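Local structure of N-acetylglucosamine 2-epimerase (Xylella fastidiosa, 3GT5) at residues A[47-52]-A[96-102]; A[81-85]-A[118-122]; A[315-320]-A[334-339]. The protein probably isomerises sugars, perhaps by epimerising C2 of N-acylglucosamine-like substrates. All blocks are in the same frame, centred on the assembly; numbering follows the deposited sequence.

In the fold
The chain folds as an (alpha/alpha)6 barrel, the fold of the N-acylglucosamine 2-epimerase family. Contacts 1 and 2 adjoin, with centres 13 Å apart. Their segments alternate along the chain, and Tyr96 OH of contact 1 lies 2.6 Å from Tyr122 OH of contact 2, a probable hydrogen bond. Contact 3 lies on the opposite side of the chain's centre. Its centre is 33 Å from that of contact 1 and 30 Å from that of contact 2; the nearest atoms are about 17 Å and 14 Å away. Contact 1 belongs to the sheet at one end of the barrel. In relatives the active-site pocket opens at that end, which probably holds here too.

Contact 1: A[47-52]-A[96-102]; sequences THRHLV and YAWTLCD
An antiparallel strand pair at the edge of a five-stranded sheet leads into a barrel helix. Strands 48-50 and 99-101 run at 162°, their axes 4.7 Å apart. His48 pairs with Cys101 and His50 with Thr99 at non-hydrogen-bonded positions, CA-CA 4.6 and 4.5 Å. Arg49 pairs with Leu100 at a hydrogen-bonded position: Arg49 N to Leu100 O is 2.9 Å, Leu100 N to Arg49 O 2.8 Å. Asp102 N to Thr47 O (3.2 Å) and Leu51 N to Trp98 O (2.8 Å) extend the register at both ends. Trp98 and Thr99 form a classic beta bulge opposite Asp107 of the next strand.

His50 (chi1 t) is the N-cap of helix 51-68. Its ND1 accepts from Val52 N at 3.0 Å. Its ring edge meets the face of the six-membered ring of Trp98 (chi1 t), centroids 4.5 Å apart and planes at 67°. Val52 CG2 lies 3.6 Å from Trp98 CH2, and Leu51 CD2 3.9 Å from Tyr96 CB.

His48 and Thr99 share a face of the sheet, and both bond to Glu106. Arg49, on the other face, salt-bridges to Asp28. These three polar ends are thus tied to acidic partners, balancing the arginine charge.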
loop_
_atom_site.group_PDB
_atom_site.type_symbol
_atom_site.label_atom_id
_atom_site.label_comp_id
_atom_site.label_asym_id
_atom_site.label_seq_id
_atom_site.Cartn_x
_atom_site.Cartn_y
_atom_site.Cartn_z
ATOM N N THR A 47 -19.495 -8.261 -10.413
ATOM C CA THR A 47 -20.367 -7.134 -10.143
ATOM C C THR A 47 -19.930 -6.240 -8.953
ATOM O O THR A 47 -20.235 -5.042 -8.932
ATOM C CB THR A 47 -21.806 -7.632 -9.911
ATOM O OG1 THR A 47 -22.686 -6.510 -9.784
ATOM C CG2 THR A 47 -21.928 -8.485 -8.703
ATOM N N HIS A 48 -19.296 -6.812 -7.950
ATOM C CA HIS A 48 -18.925 -6.039 -6.762
ATOM C C HIS A 48 -17.598 -5.324 -7.036
ATOM O O HIS A 48 -16.644 -5.968 -7.507
ATOM C CB HIS A 48 -18.771 -6.918 -5.531
ATOM C CG HIS A 48 -18.786 -6.134 -4.249
ATOM N ND1 HIS A 48 -17.648 -5.798 -3.550
ATOM C CD2 HIS A 48 -19.821 -5.575 -3.570
ATOM C CE1 HIS A 48 -17.984 -5.065 -2.497
ATOM N NE2 HIS A 48 -19.296 -4.917 -2.489
ATOM N N ARG A 49 -17.546 -4.016 -6.745
ATOM C CA ARG A 49 -16.332 -3.215 -6.952
ATOM C C ARG A 49 -15.956 -2.416 -5.689
ATOM O O ARG A 49 -16.816 -1.953 -4.921
ATOM C CB ARG A 49 -16.495 -2.270 -8.153
ATOM C CG ARG A 49 -16.830 -2.951 -9.492
ATOM C CD ARG A 49 -15.699 -3.810 -10.060
ATOM N NE ARG A 49 -16.253 -4.589 -11.175
ATOM C CZ ARG A 49 -16.380 -4.167 -12.432
ATOM N NH1 ARG A 49 -15.976 -2.971 -12.825
ATOM N NH2 ARG A 49 -16.971 -4.968 -13.319
ATOM N N HIS A 50 -14.649 -2.281 -5.488
ATOM C CA HIS A 50 -14.094 -1.656 -4.332
ATOM C C HIS A 50 -13.178 -0.515 -4.742
ATOM O O HIS A 50 -12.298 -0.671 -5.624
ATOM C CB HIS A 50 -13.284 -2.675 -3.505
ATOM C CG HIS A 50 -13.071 -2.256 -2.087
ATOM N ND1 HIS A 50 -12.304 -1.156 -1.724
ATOM C CD2 HIS A 50 -13.587 -2.753 -0.939
ATOM C CE1 HIS A 50 -12.298 -1.049 -0.401
ATOM N NE2 HIS A 50 -13.087 -1.996 0.099
ATOM N N LEU A 51 -13.330 0.606 -4.045
ATOM C CA LEU A 51 -12.510 1.780 -4.354
ATOM C C LEU A 51 -11.024 1.472 -4.298
ATOM O O LEU A 51 -10.289 1.989 -5.121
ATOM C CB LEU A 51 -12.838 2.940 -3.399
ATOM C CG LEU A 51 -12.122 4.252 -3.626
ATOM C CD1 LEU A 51 -12.466 4.871 -4.994
ATOM C CD2 LEU A 51 -12.480 5.195 -2.450
ATOM N N VAL A 52 -10.572 0.665 -3.338
ATOM C CA VAL A 52 -9.130 0.368 -3.190
ATOM C C VAL A 52 -8.620 -0.400 -4.448
ATOM O O VAL A 52 -7.516 -0.122 -4.905
ATOM C CB VAL A 52 -8.800 -0.360 -1.808
ATOM C CG1 VAL A 52 -7.295 -0.817 -1.727
ATOM C CG2 VAL A 52 -9.106 0.600 -0.604
ATOM N N TYR A 96 -16.195 9.706 -2.434
ATOM C CA TYR A 96 -16.042 8.583 -3.350
ATOM C C TYR A 96 -16.677 7.379 -2.745
ATOM O O TYR A 96 -16.392 7.076 -1.595
ATOM C CB TYR A 96 -14.550 8.283 -3.611
ATOM C CG TYR A 96 -13.861 9.332 -4.424
ATOM C CD1 TYR A 96 -13.690 9.164 -5.803
ATOM C CD2 TYR A 96 -13.352 10.496 -3.825
ATOM C CE1 TYR A 96 -13.068 10.122 -6.555
ATOM C CE2 TYR A 96 -12.739 11.451 -4.549
ATOM C CZ TYR A 96 -12.582 11.291 -5.927
ATOM O OH TYR A 96 -11.966 12.268 -6.666
ATOM N N ALA A 97 -17.474 6.658 -3.521
ATOM C CA ALA A 97 -18.083 5.421 -3.045
ATOM C C ALA A 97 -16.991 4.430 -2.671
ATOM O O ALA A 97 -16.091 4.179 -3.470
ATOM C CB ALA A 97 -19.013 4.826 -4.106
ATOM N N TRP A 98 -17.100 3.857 -1.470
ATOM C CA TRP A 98 -16.193 2.810 -0.991
ATOM C C TRP A 98 -16.393 1.491 -1.747
ATOM O O TRP A 98 -15.434 0.854 -2.190
ATOM C CB TRP A 98 -16.405 2.653 0.531
ATOM C CG TRP A 98 -15.469 1.749 1.262
ATOM C CD1 TRP A 98 -15.815 0.668 2.019
ATOM C CD2 TRP A 98 -14.034 1.870 1.393
ATOM N NE1 TRP A 98 -14.725 0.093 2.568
ATOM C CE2 TRP A 98 -13.608 0.813 2.223
ATOM C CE3 TRP A 98 -13.067 2.780 0.911
ATOM C CZ2 TRP A 98 -12.268 0.622 2.561
ATOM C CZ3 TRP A 98 -11.723 2.578 1.265
ATOM C CH2 TRP A 98 -11.339 1.515 2.082
ATOM N N THR A 99 -17.653 1.051 -1.854
ATOM C CA THR A 99 -17.990 -0.132 -2.640
ATOM C C THR A 99 -19.238 0.125 -3.519
ATOM O O THR A 99 -20.120 0.953 -3.204
ATOM C CB THR A 99 -18.244 -1.338 -1.733
ATOM O OG1 THR A 99 -19.288 -0.994 -0.835
ATOM C CG2 THR A 99 -17.012 -1.746 -0.892
ATOM N N LEU A 100 -19.270 -0.567 -4.655
ATOM C CA LEU A 100 -20.342 -0.467 -5.629
ATOM C C LEU A 100 -20.792 -1.870 -5.936
ATOM O O LEU A 100 -20.027 -2.827 -5.831
ATOM C CB LEU A 100 -19.874 0.196 -6.920
ATOM C CG LEU A 100 -19.234 1.585 -6.881
ATOM C CD1 LEU A 100 -18.298 1.817 -8.068
ATOM C CD2 LEU A 100 -20.315 2.639 -6.848
ATOM N N CYS A 101 -22.061 -1.990 -6.296
ATOM C CA CYS A 101 -22.560 -3.239 -6.816
ATOM C C CYS A 101 -23.408 -2.905 -8.043
ATOM O O CYS A 101 -24.395 -2.163 -7.954
ATOM C CB CYS A 101 -23.356 -4.002 -5.776
ATOM S SG CYS A 101 -23.906 -5.556 -6.513
ATOM N N ASP A 102 -22.956 -3.407 -9.190
ATOM C CA ASP A 102 -23.490 -3.053 -10.512
ATOM C C ASP A 102 -23.611 -1.540 -10.757
ATOM O O ASP A 102 -24.619 -1.056 -11.242
ATOM C CB ASP A 102 -24.827 -3.774 -10.740
ATOM C CG ASP A 102 -24.915 -4.442 -12.119
ATOM O OD1 ASP A 102 -23.891 -4.479 -12.846
ATOM O OD2 ASP A 102 -26.015 -4.938 -12.469
#

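Contact 2: A[81-85]-A[118-122]; sequences LSYVR and VMLAY
Two antiparallel-leaning helical segments meet through a small apolar patch and the long reach of Tyr122, Arg85 and Leu81. Segment 81-85 lies in helix 71-88 and segment 118-122 in helix 112-127. Both keep regular helical backbone angles, with Arg85 N to Leu81 O and Tyr122 N to Val118 O each 2.9 Å. The axes are 11.3 Å apart at closest approach and cross at -141°. The nearest CA pairs are Leu81 with Ala121 at 7.5 Å and Val84 with Val118 at 7.9 Å.

Tyr122 bridges the gap. Its chi1 is m (-68°) and chi2 is -24°, which carries the ring across to the other helix. Leu81 (chi1 m, chi2 t) reaches the edge of this ring, CD2 to Tyr122 CD1 3.7 Å, and its CD2 also lies 4.2 Å from Ala121 CB. The pairing belongs to the (alpha/alpha)6 barrel: an outer helix of one hairpin packs on the inner helix of the next. Val84 (chi1 t) points toward the partner segment, its CG1 4.3 Å from Tyr122 CE1 and 4.4 Å from Val118 CG2. In Arg85 (chi1 m, chi2 t, chi4 80°), chi3 p bends the chain so that NH1 donates to Tyr122 OH at 2.8 Å. That hydroxyl also bonds to Tyr96 OH. Arg85 NH1 forms a salt bridge with Glu139, and Trp136 adds a cation-pi contact to the arginine.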
loop_
_atom_site.group_PDB
_atom_site.type_symbol
_atom_site.label_atom_id
_atom_site.label_comp_id
_atom_site.label_asym_id
_atom_site.label_seq_id
_atom_site.Cartn_x
_atom_site.Cartn_y
_atom_site.Cartn_z
ATOM N N LEU A 81 -9.074 5.616 -14.555
ATOM C CA LEU A 81 -9.382 6.942 -14.019
ATOM C C LEU A 81 -10.813 7.402 -14.349
ATOM O O LEU A 81 -11.458 8.062 -13.522
ATOM C CB LEU A 81 -8.358 7.968 -14.475
ATOM C CG LEU A 81 -6.991 7.839 -13.827
ATOM C CD1 LEU A 81 -5.988 8.623 -14.592
ATOM C CD2 LEU A 81 -7.041 8.316 -12.323
ATOM N N SER A 82 -11.339 7.052 -15.533
ATOM C CA SER A 82 -12.730 7.355 -15.838
ATOM C C SER A 82 -13.682 6.696 -14.845
ATOM O O SER A 82 -14.637 7.306 -14.402
ATOM C CB SER A 82 -13.149 6.940 -17.268
ATOM O OG SER A 82 -12.319 7.620 -18.180
ATOM N N TYR A 83 -13.433 5.449 -14.518
ATOM C CA TYR A 83 -14.258 4.784 -13.543
ATOM C C TYR A 83 -14.225 5.476 -12.160
ATOM O O TYR A 83 -15.265 5.651 -11.530
ATOM C CB TYR A 83 -13.833 3.335 -13.398
ATOM C CG TYR A 83 -14.876 2.460 -12.767
ATOM C CD1 TYR A 83 -16.050 2.125 -13.452
ATOM C CD2 TYR A 83 -14.709 1.967 -11.494
ATOM C CE1 TYR A 83 -17.002 1.287 -12.884
ATOM C CE2 TYR A 83 -15.646 1.142 -10.912
ATOM C CZ TYR A 83 -16.801 0.801 -11.615
ATOM O OH TYR A 83 -17.726 -0.016 -11.023
ATOM N N VAL A 84 -13.033 5.861 -11.713
ATOM C CA VAL A 84 -12.874 6.571 -10.427
ATOM C C VAL A 84 -13.653 7.880 -10.459
ATOM O O VAL A 84 -14.436 8.172 -9.535
ATOM C CB VAL A 84 -11.360 6.795 -10.064
ATOM C CG1 VAL A 84 -11.212 7.681 -8.789
ATOM C CG2 VAL A 84 -10.647 5.477 -9.814
ATOM N N ARG A 85 -13.536 8.633 -11.560
ATOM C CA ARG A 85 -14.187 9.947 -11.599
ATOM C C ARG A 85 -15.680 9.959 -11.956
ATOM O O ARG A 85 -16.404 10.834 -11.476
ATOM C CB ARG A 85 -13.388 10.896 -12.487
ATOM C CG ARG A 85 -12.069 11.244 -11.873
ATOM C CD ARG A 85 -11.411 12.451 -12.415
ATOM N NE ARG A 85 -12.139 13.701 -12.239
ATOM C CZ ARG A 85 -12.185 14.448 -11.133
ATOM N NH1 ARG A 85 -11.607 14.057 -9.998
ATOM N NH2 ARG A 85 -12.848 15.605 -11.147
ATOM N N VAL A 118 -7.065 7.359 -3.924
ATOM C CA VAL A 118 -7.469 8.292 -4.973
ATOM C C VAL A 118 -6.353 9.282 -5.307
ATOM O O VAL A 118 -6.042 9.485 -6.506
ATOM C CB VAL A 118 -8.765 9.002 -4.545
ATOM C CG1 VAL A 118 -9.053 10.238 -5.472
ATOM C CG2 VAL A 118 -10.009 8.001 -4.546
ATOM N N MET A 119 -5.711 9.881 -4.277
ATOM C CA MET A 119 -4.555 10.808 -4.469
ATOM C C MET A 119 -3.413 10.112 -5.222
ATOM O O MET A 119 -2.831 10.659 -6.170
ATOM C CB MET A 119 -4.073 11.441 -3.164
ATOM C CG MET A 119 -2.936 12.418 -3.356
ATOM S SD MET A 119 -3.386 13.977 -4.331
ATOM C CE MET A 119 -3.749 15.074 -2.912
ATOM N N LEU A 120 -3.135 8.870 -4.847
ATOM C CA LEU A 120 -2.128 8.092 -5.528
ATOM C C LEU A 120 -2.507 7.847 -6.997
ATOM O O LEU A 120 -1.635 8.028 -7.888
ATOM C CB LEU A 120 -1.922 6.753 -4.808
ATOM C CG LEU A 120 -0.843 5.856 -5.426
ATOM C CD1 LEU A 120 0.562 6.492 -5.295
ATOM C CD2 LEU A 120 -0.846 4.443 -4.793
ATOM N N ALA A 121 -3.765 7.473 -7.266
ATOM C CA ALA A 121 -4.200 7.218 -8.652
ATOM C C ALA A 121 -4.057 8.517 -9.490
ATOM O O ALA A 121 -3.609 8.507 -10.655
ATOM C CB ALA A 121 -5.635 6.685 -8.721
ATOM N N TYR A 122 -4.474 9.639 -8.925
ATOM C CA TYR A 122 -4.379 10.909 -9.681
ATOM C C TYR A 122 -2.914 11.308 -9.911
ATOM O O TYR A 122 -2.580 11.842 -10.994
ATOM C CB TYR A 122 -5.145 12.030 -8.963
ATOM C CG TYR A 122 -6.658 11.883 -8.929
ATOM C CD1 TYR A 122 -7.371 11.126 -9.882
ATOM C CD2 TYR A 122 -7.414 12.558 -7.962
ATOM C CE1 TYR A 122 -8.745 10.987 -9.826
ATOM C CE2 TYR A 122 -8.813 12.461 -7.946
ATOM C CZ TYR A 122 -9.471 11.687 -8.887
ATOM O OH TYR A 122 -10.843 11.564 -8.858
#

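Contact 3: A[315-320]-A[334-339]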
loop_
_atom_site.group_PDB
_atom_site.type_symbol
_atom_site.label_atom_id
_atom_site.label_comp_id
_atom_site.label_asym_id
_atom_site.label_seq_id
_atom_site.Cartn_x
_atom_site.Cartn_y
_atom_site.Cartn_z
ATOM N N SER A 315 8.644 -5.458 3.029
ATOM C CA SER A 315 9.835 -5.679 3.762
ATOM C C SER A 315 11.063 -5.792 2.862
ATOM O O SER A 315 12.136 -5.288 3.199
ATOM C CB SER A 315 9.705 -6.872 4.712
ATOM O OG SER A 315 8.655 -6.630 5.633
ATOM N N LEU A 316 10.942 -6.474 1.734
ATOM C CA LEU A 316 12.096 -6.545 0.819
ATOM C C LEU A 316 12.374 -5.206 0.161
ATOM O O LEU A 316 13.517 -4.884 -0.099
ATOM C CB LEU A 316 11.966 -7.720 -0.193
ATOM C CG LEU A 316 10.855 -7.723 -1.192
ATOM C CD1 LEU A 316 11.211 -6.906 -2.408
ATOM C CD2 LEU A 316 10.394 -9.181 -1.626
ATOM N N ALA A 317 11.349 -4.379 -0.062
ATOM C CA ALA A 317 11.583 -3.055 -0.643
ATOM C C ALA A 317 12.330 -2.195 0.370
ATOM O O ALA A 317 13.351 -1.544 0.029
ATOM C CB ALA A 317 10.228 -2.406 -1.069
ATOM N N ALA A 318 11.881 -2.224 1.633
ATOM C CA ALA A 318 12.573 -1.543 2.712
ATOM C C ALA A 318 14.041 -2.019 2.852
ATOM O O ALA A 318 14.909 -1.208 2.988
ATOM C CB ALA A 318 11.813 -1.721 4.035
ATOM N N ALA A 319 14.274 -3.335 2.791
ATOM C CA ALA A 319 15.625 -3.903 2.949
ATOM C C ALA A 319 16.556 -3.399 1.860
ATOM O O ALA A 319 17.676 -3.024 2.156
ATOM C CB ALA A 319 15.564 -5.438 2.972
ATOM N N ALA A 320 16.089 -3.329 0.631
ATOM C CA ALA A 320 16.896 -2.817 -0.483
ATOM C C ALA A 320 17.261 -1.325 -0.264
ATOM O O ALA A 320 18.434 -0.917 -0.451
ATOM C CB ALA A 320 16.150 -3.067 -1.864
ATOM N N TRP A 334 18.901 -9.705 4.216
ATOM C CA TRP A 334 17.441 -9.740 4.465
ATOM C C TRP A 334 16.652 -9.764 3.165
ATOM O O TRP A 334 15.726 -10.535 3.001
ATOM C CB TRP A 334 16.978 -8.585 5.347
ATOM C CG TRP A 334 17.060 -8.946 6.800
ATOM C CD1 TRP A 334 17.927 -8.454 7.720
ATOM C CD2 TRP A 334 16.227 -9.882 7.494
ATOM N NE1 TRP A 334 17.698 -9.031 8.938
ATOM C CE2 TRP A 334 16.642 -9.892 8.839
ATOM C CE3 TRP A 334 15.147 -10.683 7.115
ATOM C CZ2 TRP A 334 16.042 -10.700 9.799
ATOM C CZ3 TRP A 334 14.553 -11.481 8.057
ATOM C CH2 TRP A 334 15.010 -11.485 9.395
ATOM N N TYR A 335 17.026 -8.882 2.257
ATOM C CA TYR A 335 16.443 -8.850 0.912
ATOM C C TYR A 335 16.431 -10.226 0.256
ATOM O O TYR A 335 15.407 -10.664 -0.253
ATOM C CB TYR A 335 17.240 -7.880 0.048
ATOM C CG TYR A 335 16.736 -7.698 -1.355
ATOM C CD1 TYR A 335 15.684 -6.846 -1.628
ATOM C CD2 TYR A 335 17.314 -8.374 -2.421
ATOM C CE1 TYR A 335 15.189 -6.668 -2.920
ATOM C CE2 TYR A 335 16.820 -8.209 -3.710
ATOM C CZ TYR A 335 15.772 -7.361 -3.968
ATOM O OH TYR A 335 15.299 -7.218 -5.270
ATOM N N ASP A 336 17.578 -10.893 0.296
ATOM C CA ASP A 336 17.743 -12.190 -0.354
ATOM C C ASP A 336 16.892 -13.258 0.304
ATOM O O ASP A 336 16.286 -14.055 -0.375
ATOM C CB ASP A 336 19.214 -12.657 -0.321
ATOM C CG ASP A 336 20.146 -11.852 -1.236
ATOM O OD1 ASP A 336 19.737 -11.049 -2.114
ATOM O OD2 ASP A 336 21.369 -12.060 -1.075
ATOM N N ARG A 337 16.820 -13.281 1.623
ATOM C CA ARG A 337 16.013 -14.321 2.277
ATOM C C ARG A 337 14.510 -14.105 2.123
ATOM O O ARG A 337 13.727 -15.075 2.026
ATOM C CB ARG A 337 16.456 -14.575 3.742
ATOM C CG ARG A 337 16.052 -13.598 4.805
ATOM C CD ARG A 337 16.491 -14.134 6.234
ATOM N NE ARG A 337 17.949 -14.315 6.375
ATOM C CZ ARG A 337 18.859 -13.390 6.749
ATOM N NH1 ARG A 337 18.534 -12.144 7.068
ATOM N NH2 ARG A 337 20.143 -13.724 6.819
ATOM N N LEU A 338 14.098 -12.835 2.087
ATOM C CA LEU A 338 12.698 -12.506 1.852
ATOM C C LEU A 338 12.307 -12.961 0.453
ATOM O O LEU A 338 11.263 -13.573 0.265
ATOM C CB LEU A 338 12.444 -10.988 2.047
ATOM C CG LEU A 338 12.369 -10.601 3.536
ATOM C CD1 LEU A 338 12.594 -9.098 3.705
ATOM C CD2 LEU A 338 11.055 -10.980 4.168
ATOM N N TRP A 339 13.143 -12.642 -0.536
ATOM C CA TRP A 339 12.836 -13.114 -1.894
ATOM C C TRP A 339 12.875 -14.652 -1.995
ATOM O O TRP A 339 12.052 -15.216 -2.691
ATOM C CB TRP A 339 13.779 -12.498 -2.932
ATOM C CG TRP A 339 13.265 -11.298 -3.598
ATOM C CD1 TRP A 339 13.837 -10.060 -3.629
ATOM C CD2 TRP A 339 12.091 -11.216 -4.398
ATOM N NE1 TRP A 339 13.069 -9.207 -4.382
ATOM C CE2 TRP A 339 11.995 -9.891 -4.871
ATOM C CE3 TRP A 339 11.115 -12.140 -4.787
ATOM C CZ2 TRP A 339 10.951 -9.478 -5.693
ATOM C CZ3 TRP A 339 10.076 -11.726 -5.572
ATOM C CH2 TRP A 339 9.999 -10.407 -6.025
#
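This is a helix hairpin of the (alpha/alpha)6 barrel. Helices 309-326 and 329-346 follow each other in the chain, and their segments run antiparallel at 159° with axes 8.6 Å apart. Trp334 places its CB 4.2 Å from Ala319 CB, but its ring leads away to meet Phe277 and Trp285 edge-to-face. Tyr335 comes closest in backbone: its CA is 4.9 Å from Leu316 CA. Ala319, a small residue, faces it, its CB 3.8 Å from Tyr335 N. The Tyr335 ring (chi1 t) reaches across to the first helix, with CD1 3.3 Å from Leu316 O and 3.8 Å from Ala320 CB. Its hydroxyl bonds to Phe5 O. One turn later, Leu338 points toward the partner helix. Its CB is 4.0 Å from Leu316 CB, and its CD1 is 3.8 Å from Ser315 CB. Trp339 then covers the end of Leu316: Leu316 CD2 makes a CH-pi contact 3.7 Å from the centroid of the Trp339 five-membered ring, 11° off the ring normal.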